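Local structure of alpha-fucosidase GH29 (Fusarium graminearum, 4PSR) at residues Y374-W379 / R406-K411; N51-D56 / G178-A183. The protein is a family 29 glycoside hydrolase with alpha-L-fucosidase activity, which probably removes alpha-1,6-linked fucose from the reducing-end N-acetylglucosamine of glycoprotein glycans. One frame throughout, in Å; residues are numbered along the deposited sequence.

Contact 1. Residues Y374-W379 / R406-K411; sequences YDTRAW and RFTRNK
A single antiparallel bridge, R377 with R409, ties the loop after helix 353-369 to strand 405-409. This strand belongs to the antiparallel sheet that follows the TIM barrel in the chain. The pair is a hydrogen-bonded one. R377 N donates to R409 O at 3.0 Å, and R409 N donates to R377 O at 2.8 Å. The R409 side chain adds a third bond. Its chi1 of 51° puts CG between the backbone N and the carbonyl carbon, and the chain bends at chi2. R409 NE donates to A378 O at 3.1 Å, from above the carbonyl plane. R377 CB lies over the centre of the R409 guanidinium, 3.6 Å above its plane. NH1 of R409 bonds back to N410 O, which further fixes the rotation of the group. W379 and F407 form an edge-to-face pair with planes at 68°. The CE3-CZ3 edge of the indole points at the face of F407, and W379 CZ3 stands 3.8 Å above the ring centre. T376 packs its CB on R409 O and its OG1 on T408 CB, while that hydroxyl bonds to V373 O. At the exposed end, K411 CE lies over one face of the R377 guanidinium. The two cations come close, with R377 NH2 3.9 Å from K411 NZ. D26 makes salt bridges with both residues and E22 with R377, which probably offsets the repulsion. One water bridges D375 O and K411 N. Helix 22-27 thus meets the R377 and K411 end, V333 of helix 322-334 touches T408, and strand 415-420 runs beside 405-409, with L416 on W379 and V418 on F407.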
# COMPACT_ATOMS: atom_id res chain seq x y z
N TYR A 374 -10.33 -5.93 8.98
CA TYR A 374 -9.45 -5.53 10.07
C TYR A 374 -9.06 -6.73 10.90
O TYR A 374 -9.86 -7.64 11.14
CB TYR A 374 -10.16 -4.56 10.98
CG TYR A 374 -10.71 -3.33 10.29
CD1 TYR A 374 -9.87 -2.37 9.72
CD2 TYR A 374 -12.06 -3.06 10.33
CE1 TYR A 374 -10.40 -1.20 9.15
CE2 TYR A 374 -12.61 -1.92 9.77
CZ TYR A 374 -11.77 -0.98 9.21
OH TYR A 374 -12.30 0.16 8.68
N ASP A 375 -7.81 -6.71 11.36
CA ASP A 375 -7.32 -7.69 12.33
C ASP A 375 -7.23 -9.11 11.77
O ASP A 375 -6.94 -10.03 12.52
CB ASP A 375 -8.20 -7.72 13.61
CG ASP A 375 -8.32 -6.37 14.28
OD1 ASP A 375 -7.50 -5.46 14.05
OD2 ASP A 375 -9.30 -6.19 15.03
N THR A 376 -7.44 -9.29 10.47
CA THR A 376 -7.31 -10.61 9.84
C THR A 376 -5.90 -10.77 9.24
O THR A 376 -5.11 -9.83 9.23
CB THR A 376 -8.34 -10.84 8.70
OG1 THR A 376 -8.07 -9.99 7.57
CG2 THR A 376 -9.78 -10.65 9.18
N ARG A 377 -5.61 -11.97 8.79
CA ARG A 377 -4.39 -12.25 8.06
C ARG A 377 -4.75 -13.05 6.80
O ARG A 377 -5.80 -13.71 6.71
CB ARG A 377 -3.43 -13.08 8.92
CG ARG A 377 -2.93 -12.39 10.19
CD ARG A 377 -2.04 -11.20 9.85
NE ARG A 377 -1.51 -10.54 11.06
CZ ARG A 377 -2.11 -9.54 11.70
NH1 ARG A 377 -3.26 -9.02 11.31
NH2 ARG A 377 -1.55 -9.02 12.79
N ALA A 378 -3.85 -13.02 5.83
CA ALA A 378 -4.03 -13.77 4.62
C ALA A 378 -4.05 -15.26 4.91
O ALA A 378 -3.41 -15.74 5.86
CB ALA A 378 -2.87 -13.43 3.67
N TRP A 379 -4.78 -15.99 4.08
CA TRP A 379 -4.76 -17.45 4.10
C TRP A 379 -3.50 -17.88 3.31
O TRP A 379 -2.63 -17.05 3.11
CB TRP A 379 -6.03 -17.98 3.45
CG TRP A 379 -6.37 -19.40 3.78
CD1 TRP A 379 -6.03 -20.10 4.90
CD2 TRP A 379 -7.15 -20.29 2.97
NE1 TRP A 379 -6.55 -21.38 4.84
CE2 TRP A 379 -7.22 -21.52 3.66
CE3 TRP A 379 -7.76 -20.18 1.72
CZ2 TRP A 379 -7.91 -22.62 3.15
CZ3 TRP A 379 -8.46 -21.27 1.22
CH2 TRP A 379 -8.52 -22.48 1.95
N ARG A 406 -12.39 -13.77 -2.46
CA ARG A 406 -11.12 -13.44 -1.80
C ARG A 406 -11.19 -13.97 -0.36
O ARG A 406 -12.23 -13.88 0.31
CB ARG A 406 -10.86 -11.94 -1.80
CG ARG A 406 -10.66 -11.36 -3.21
CD ARG A 406 -9.42 -11.92 -3.86
NE ARG A 406 -9.15 -11.34 -5.19
CZ ARG A 406 -9.65 -11.80 -6.32
NH1 ARG A 406 -10.49 -12.82 -6.35
NH2 ARG A 406 -9.32 -11.21 -7.46
N PHE A 407 -10.10 -14.53 0.11
CA PHE A 407 -10.04 -15.17 1.42
C PHE A 407 -9.30 -14.29 2.44
O PHE A 407 -8.30 -13.64 2.10
CB PHE A 407 -9.28 -16.49 1.32
CG PHE A 407 -9.90 -17.51 0.40
CD1 PHE A 407 -11.13 -18.09 0.72
CD2 PHE A 407 -9.24 -17.92 -0.73
CE1 PHE A 407 -11.68 -19.06 -0.11
CE2 PHE A 407 -9.79 -18.89 -1.57
CZ PHE A 407 -11.00 -19.46 -1.25
N THR A 408 -9.74 -14.33 3.69
CA THR A 408 -8.96 -13.82 4.81
C THR A 408 -9.24 -14.78 5.98
O THR A 408 -10.21 -15.55 5.92
CB THR A 408 -9.36 -12.40 5.22
OG1 THR A 408 -10.79 -12.35 5.39
CG2 THR A 408 -8.93 -11.34 4.19
N ARG A 409 -8.42 -14.76 7.02
CA ARG A 409 -8.67 -15.66 8.15
C ARG A 409 -8.37 -14.98 9.47
O ARG A 409 -7.70 -13.94 9.50
CB ARG A 409 -7.94 -17.00 7.98
CG ARG A 409 -6.46 -16.92 7.65
CD ARG A 409 -5.67 -16.91 8.89
NE ARG A 409 -4.23 -16.76 8.68
CZ ARG A 409 -3.37 -16.64 9.69
NH1 ARG A 409 -3.84 -16.65 10.92
NH2 ARG A 409 -2.07 -16.49 9.46
N ASN A 410 -8.89 -15.51 10.56
CA ASN A 410 -8.64 -14.89 11.87
C ASN A 410 -7.27 -15.29 12.43
O ASN A 410 -6.62 -16.20 11.94
CB ASN A 410 -9.79 -15.17 12.86
CG ASN A 410 -9.90 -16.62 13.27
OD1 ASN A 410 -9.20 -17.50 12.76
ND2 ASN A 410 -10.83 -16.88 14.20
N LYS A 411 -6.84 -14.56 13.45
CA LYS A 411 -5.54 -14.84 14.09
C LYS A 411 -5.48 -16.21 14.74
O LYS A 411 -4.42 -16.82 14.78
CB LYS A 411 -5.18 -13.77 15.13
CG LYS A 411 -5.00 -12.37 14.52
CD LYS A 411 -4.58 -11.36 15.56
CE LYS A 411 -4.41 -10.00 14.92
NZ LYS A 411 -3.98 -8.97 15.89
O HOH W 1 -8.36 -12.11 13.79
O HOH W 2 -0.97 -14.93 6.72
O HOH W 3 -5.80 -14.79 1.77

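Contact 2. Residues N51-D56 / G178-A183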
# COMPACT_ATOMS: atom_id res chain seq x y z
N ASN A 51 7.12 19.08 -15.60
CA ASN A 51 6.80 19.08 -17.03
C ASN A 51 6.52 20.47 -17.61
O ASN A 51 6.62 20.64 -18.82
CB ASN A 51 5.64 18.13 -17.34
CG ASN A 51 5.95 16.69 -17.01
OD1 ASN A 51 5.33 16.10 -16.12
ND2 ASN A 51 6.91 16.09 -17.72
N MET A 52 6.19 21.46 -16.79
CA MET A 52 5.98 22.81 -17.27
C MET A 52 7.25 23.34 -17.97
O MET A 52 7.17 24.27 -18.78
CB MET A 52 5.55 23.76 -16.14
CG MET A 52 6.56 23.89 -15.00
SD MET A 52 6.17 25.20 -13.82
CE MET A 52 6.89 26.63 -14.65
N TYR A 53 8.40 22.80 -17.61
CA TYR A 53 9.68 23.21 -18.20
C TYR A 53 10.13 22.32 -19.36
O TYR A 53 11.09 22.64 -20.04
CB TYR A 53 10.77 23.14 -17.15
CG TYR A 53 10.66 24.06 -15.96
CD1 TYR A 53 11.04 25.39 -16.04
CD2 TYR A 53 10.27 23.56 -14.72
CE1 TYR A 53 11.00 26.21 -14.92
CE2 TYR A 53 10.25 24.37 -13.60
CZ TYR A 53 10.61 25.70 -13.70
OH TYR A 53 10.61 26.51 -12.57
N GLU A 54 9.48 21.18 -19.56
CA GLU A 54 9.96 20.18 -20.51
C GLU A 54 9.85 20.72 -21.94
O GLU A 54 8.83 21.23 -22.32
CB GLU A 54 9.15 18.90 -20.38
CG GLU A 54 9.64 17.74 -21.25
CD GLU A 54 8.75 16.54 -21.14
OE1 GLU A 54 7.74 16.60 -20.42
OE2 GLU A 54 9.07 15.51 -21.78
N PRO A 55 10.92 20.58 -22.74
CA PRO A 55 10.82 21.05 -24.13
C PRO A 55 9.69 20.39 -24.89
O PRO A 55 9.52 19.18 -24.80
CB PRO A 55 12.19 20.67 -24.73
CG PRO A 55 13.11 20.72 -23.59
CD PRO A 55 12.31 20.25 -22.37
N ASP A 56 8.93 21.21 -25.61
CA ASP A 56 7.88 20.74 -26.51
C ASP A 56 6.72 19.98 -25.83
O ASP A 56 5.94 19.31 -26.51
CB ASP A 56 8.50 19.85 -27.60
CG ASP A 56 7.60 19.70 -28.82
OD1 ASP A 56 6.74 20.58 -29.06
OD2 ASP A 56 7.77 18.70 -29.55
N GLY A 178 16.65 14.57 -10.68
CA GLY A 178 16.17 14.75 -12.04
C GLY A 178 14.82 15.40 -12.19
O GLY A 178 14.51 15.90 -13.26
N PHE A 179 14.00 15.44 -11.14
CA PHE A 179 12.65 16.00 -11.31
C PHE A 179 12.65 17.35 -12.01
O PHE A 179 11.86 17.59 -12.91
CB PHE A 179 11.98 16.14 -9.94
CG PHE A 179 10.51 16.53 -9.99
CD1 PHE A 179 9.54 15.64 -10.41
CD2 PHE A 179 10.12 17.78 -9.54
CE1 PHE A 179 8.19 15.99 -10.41
CE2 PHE A 179 8.77 18.13 -9.53
CZ PHE A 179 7.82 17.23 -9.97
N PHE A 180 13.54 18.24 -11.55
CA PHE A 180 13.60 19.59 -12.09
C PHE A 180 14.71 19.74 -13.15
O PHE A 180 15.26 20.81 -13.34
CB PHE A 180 13.82 20.59 -10.95
CG PHE A 180 12.56 20.94 -10.16
CD1 PHE A 180 11.45 21.44 -10.81
CD2 PHE A 180 12.54 20.84 -8.76
CE1 PHE A 180 10.30 21.82 -10.10
CE2 PHE A 180 11.38 21.25 -8.05
CZ PHE A 180 10.30 21.73 -8.71
N GLN A 181 15.00 18.67 -13.88
CA GLN A 181 16.12 18.72 -14.84
C GLN A 181 15.97 19.80 -15.92
O GLN A 181 16.98 20.27 -16.45
CB GLN A 181 16.30 17.34 -15.52
CG GLN A 181 15.20 16.93 -16.45
CD GLN A 181 15.41 15.53 -16.95
OE1 GLN A 181 14.78 14.59 -16.51
NE2 GLN A 181 16.32 15.39 -17.92
N TRP A 182 14.74 20.17 -16.25
CA TRP A 182 14.50 21.15 -17.32
C TRP A 182 14.36 22.61 -16.83
O TRP A 182 14.17 23.52 -17.66
CB TRP A 182 13.30 20.76 -18.17
CG TRP A 182 13.47 19.41 -18.85
CD1 TRP A 182 14.50 19.04 -19.69
CD2 TRP A 182 12.63 18.25 -18.74
NE1 TRP A 182 14.34 17.75 -20.11
CE2 TRP A 182 13.20 17.23 -19.55
CE3 TRP A 182 11.46 17.96 -18.04
CZ2 TRP A 182 12.63 15.96 -19.68
CZ3 TRP A 182 10.88 16.67 -18.19
CH2 TRP A 182 11.49 15.68 -18.99
N ALA A 183 14.39 22.83 -15.51
CA ALA A 183 14.35 24.19 -14.99
C ALA A 183 15.64 24.93 -15.33
O ALA A 183 16.70 24.32 -15.32
CB ALA A 183 14.13 24.20 -13.47
O HOH W 4 14.05 23.27 -20.86
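W182 carries most of this contact by CH-pi packing between the loop joining helices 48-51 and 58-66 and the turn after helix 175-179, in the catalytic domain. E54 and P55 cover the same face of its indole. E54 CG lies 3.5 Å from the centroid of the six-membered ring, close to the ring normal. P55 CD lies 3.8 Å from the centroid of the five-membered ring. E54 CG is anti to its backbone N (chi1 -175°). The rest of the chain is extended and runs alongside the indole. Its carboxylate is parallel to the ring plane, and E54 CD is 3.6 Å from W182 CH2. The opposite face of the indole is covered from within its own segment by Q181 CG. A third CH-pi contact is on Y53: A183 CA sits over the ring, 3.8 Å from its centroid. M52 CE takes its other face.

Apolar contacts fill in around these rings. Y53 CB meets W182 CB at 3.6 Å, and F180 CD1 touches Y53 CE2.

Polar bonds act mainly within each segment or outward. N51 ND2 donates to E54 OE1 at 2.9 Å, reaching it from above the carboxylate plane. This bond probably limits the carboxylate's rotation. Type I turns, N51 to E54 and F180 to A183, shape the two backbones. Y53 OH bonds to Y75 N.

No direct hydrogen bond joins the segments. One water lies within hydrogen-bonding distance of both Y53 O and W182 O. The contact therefore probably rests mainly on shape and dispersion, with aliphatic carbons laid on aromatic faces.

How the contacts relate
Contacts 1 and 2 lie on opposite sides of the chain's centre. Their own centres are about 45 Å apart, and their nearest atoms about 32 Å, so they do not touch. Contact 2 closes along the chain before contact 1 opens. It is the one near the active site: the N51 side chain is about 9 Å from the bound fucose, and F179 of 178-183 meets the rings of W47 and H127, which lie beside that sugar. Contact 1 lies where the barrel meets the C-terminal sheet. There the W379 side chain is about 3 Å from a bound TRS molecule, probably from the crystallisation liquor.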